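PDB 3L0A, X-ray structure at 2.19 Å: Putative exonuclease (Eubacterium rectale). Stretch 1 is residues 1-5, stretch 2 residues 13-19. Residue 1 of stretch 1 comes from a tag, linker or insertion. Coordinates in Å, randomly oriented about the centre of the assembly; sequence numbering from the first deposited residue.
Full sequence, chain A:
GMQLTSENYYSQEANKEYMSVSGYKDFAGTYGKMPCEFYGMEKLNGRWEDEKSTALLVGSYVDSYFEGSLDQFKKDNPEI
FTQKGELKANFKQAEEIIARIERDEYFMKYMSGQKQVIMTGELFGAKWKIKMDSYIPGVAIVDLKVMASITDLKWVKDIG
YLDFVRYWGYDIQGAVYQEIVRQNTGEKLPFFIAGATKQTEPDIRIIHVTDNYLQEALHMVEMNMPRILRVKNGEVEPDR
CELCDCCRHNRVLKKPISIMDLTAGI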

# COMPACT_ATOMS: atom_id res chain seq x y z
N GLY A 1 -26.68 41.75 1.43
CA GLY A 1 -25.50 40.93 1.84
C GLY A 1 -25.78 40.08 3.07
O GLY A 1 -26.09 40.62 4.14
N MSE A 2 -25.64 38.76 2.93
CA MSE A 2 -25.99 37.80 4.01
C MSE A 2 -25.01 37.89 5.19
O MSE A 2 -23.79 37.89 4.98
CB MSE A 2 -26.08 36.39 3.42
CG MSE A 2 -26.22 35.22 4.40
SE MSE A 2 -26.07 33.54 3.38
CE MSE A 2 -27.81 33.72 2.45
N GLN A 3 -25.53 38.00 6.41
CA GLN A 3 -24.66 38.09 7.59
C GLN A 3 -24.28 36.67 7.98
O GLN A 3 -25.15 35.89 8.38
CB GLN A 3 -25.37 38.82 8.75
N LEU A 4 -23.01 36.30 7.84
CA LEU A 4 -22.63 34.91 8.09
C LEU A 4 -22.43 34.66 9.58
O LEU A 4 -21.96 35.53 10.32
CB LEU A 4 -21.35 34.50 7.35
CG LEU A 4 -21.21 34.66 5.85
CD1 LEU A 4 -19.74 34.65 5.51
CD2 LEU A 4 -21.97 33.60 5.11
N THR A 5 -22.73 33.43 9.99
CA THR A 5 -22.54 32.97 11.37
C THR A 5 -21.89 31.58 11.42
O THR A 5 -21.81 30.86 10.42
CB THR A 5 -23.89 32.90 12.14
OG1 THR A 5 -24.69 31.82 11.60
CG2 THR A 5 -24.63 34.23 12.03
N GLU A 13 -26.94 28.32 0.96
CA GLU A 13 -27.05 29.75 0.62
C GLU A 13 -25.80 30.55 1.00
O GLU A 13 -25.50 31.54 0.35
CB GLU A 13 -28.33 30.46 1.18
CG GLU A 13 -28.74 30.17 2.66
CD GLU A 13 -29.44 28.77 2.85
OE1 GLU A 13 -30.53 28.54 2.26
OE2 GLU A 13 -28.89 27.90 3.58
N ALA A 14 -25.07 30.13 2.02
CA ALA A 14 -23.79 30.78 2.31
C ALA A 14 -22.81 30.53 1.14
O ALA A 14 -22.05 31.42 0.75
CB ALA A 14 -23.22 30.32 3.63
N ASN A 15 -22.87 29.34 0.55
CA ASN A 15 -21.93 28.96 -0.52
C ASN A 15 -22.27 29.47 -1.90
O ASN A 15 -21.39 29.53 -2.75
CB ASN A 15 -21.77 27.44 -0.60
CG ASN A 15 -20.92 26.90 0.51
OD1 ASN A 15 -19.83 27.42 0.78
ND2 ASN A 15 -21.41 25.86 1.17
N LYS A 16 -23.54 29.82 -2.14
CA LYS A 16 -23.94 30.43 -3.39
C LYS A 16 -23.49 31.89 -3.41
O LYS A 16 -22.95 32.36 -4.40
CB LYS A 16 -25.45 30.30 -3.61
CG LYS A 16 -25.89 28.86 -4.03
CD LYS A 16 -27.30 28.78 -4.69
CE LYS A 16 -27.40 27.55 -5.62
NZ LYS A 16 -28.78 26.98 -5.80
N GLU A 17 -23.70 32.60 -2.30
CA GLU A 17 -23.33 34.03 -2.20
C GLU A 17 -21.80 34.27 -2.05
O GLU A 17 -21.28 35.31 -2.45
CB GLU A 17 -24.10 34.72 -1.04
CG GLU A 17 -24.35 36.22 -1.26
CD GLU A 17 -25.27 36.84 -0.19
OE1 GLU A 17 -26.43 36.36 -0.05
OE2 GLU A 17 -24.84 37.82 0.49
N TYR A 18 -21.08 33.32 -1.48
CA TYR A 18 -19.67 33.53 -1.22
C TYR A 18 -18.78 32.42 -1.81
O TYR A 18 -18.94 31.26 -1.45
CB TYR A 18 -19.45 33.63 0.29
CG TYR A 18 -20.11 34.84 0.99
CD1 TYR A 18 -19.53 36.11 0.95
CD2 TYR A 18 -21.28 34.69 1.72
CE1 TYR A 18 -20.13 37.21 1.60
CE2 TYR A 18 -21.88 35.78 2.37
CZ TYR A 18 -21.30 37.03 2.31
OH TYR A 18 -21.90 38.09 2.96
N MSE A 19 -17.85 32.79 -2.69
CA MSE A 19 -16.75 31.88 -3.07
C MSE A 19 -15.92 31.63 -1.81
O MSE A 19 -15.88 32.47 -0.90
CB MSE A 19 -15.88 32.51 -4.16
CG MSE A 19 -14.67 31.69 -4.63
SE MSE A 19 -15.11 30.02 -5.42
CE MSE A 19 -16.60 30.62 -6.49

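The N-terminal segment of the putative exonuclease, residues 1-5, lies in an extended, irregular conformation against the last turn of a helix (residues 13-17) and the residue that follows it. The contact is small, burying 332 Å² summed over both sides, and it is made mainly by alternate residues of the segment: Met 2 and Leu 4 direct their CA-to-CB bonds toward the second stretch, whereas that of Gln 3 points away. The segment thus presents two apolar bumps to the helix. The backbones stand well apart, the nearest CA atoms, those of Leu 4 and Ala 14, being 7.2 Å from each other, and side chains fill the space between.

Met 2, modelled as selenomethionine, is the larger bump and has the most surface covered by the other stretch. Its chi1 and chi2 are both t, so the chain reaches out extended to the helix surface before chi3, in m, turns the terminal methyl. This reach carries SE of Met 2 to 3.7 Å from CA of Ala 14 and CE of Met 2 to 3.5 Å from CB of Glu 13. The small side chain of Ala 14 leaves the helix surface low here, and the selenium can settle close to the backbone. Glu 13 contributes the aliphatic base of its side chain to this contact; its carboxylate end leads away. A long, flexible, unbranched residue is well suited to following such a shallow surface.

Leu 4 fills the neighbouring hollow, between Ala 14 and the ring of Tyr 18. With chi1 in m and chi2 in t, its two methyls meet different parts of this pocket. CD2 of Leu 4 packs 3.8 Å from CB of Ala 14 and 3.5 Å from CE2 of Tyr 18, while CD1 of Leu 4 sits over one face of the tyrosine ring, 4.2 Å from its centroid and 19° off the ring normal, in a CH-pi contact. The branched end of leucine therefore touches both the floor offered by alanine and the flat wall offered by the aromatic ring. Ala 14 and Tyr 18 are themselves buried in the assembly.

Two hydrogen bonds fix the backbone of Met 2 above this apolar packing. The amide N of Met 2 donates to OE2 of Glu 17 at 2.7 Å, with a nearly linear N-H...O angle of 174°. The carbonyl O of Met 2 accepts from OH of Tyr 18 at 2.8 Å and lies at the edge of the ring, near the ring plane. Both polar groups of one peptide-linked residue are thereby satisfied by side chains that come from consecutive positions at the helix end. Glu 17, with chi1 and chi2 both t, is extended enough to bring its carboxylate to the segment, and OE1 of Glu 17 also approaches CB of Met 2 at 3.5 Å.

Gly 1, which comes from an expression tag, lies beyond the tip of the same carboxylate, with its CA 3.5 Å from OE2 of Glu 17. N of Gly 1 is 4.4 Å from OE2 of Glu 17, so the opposite charges are near each other but beyond salt-bridge range.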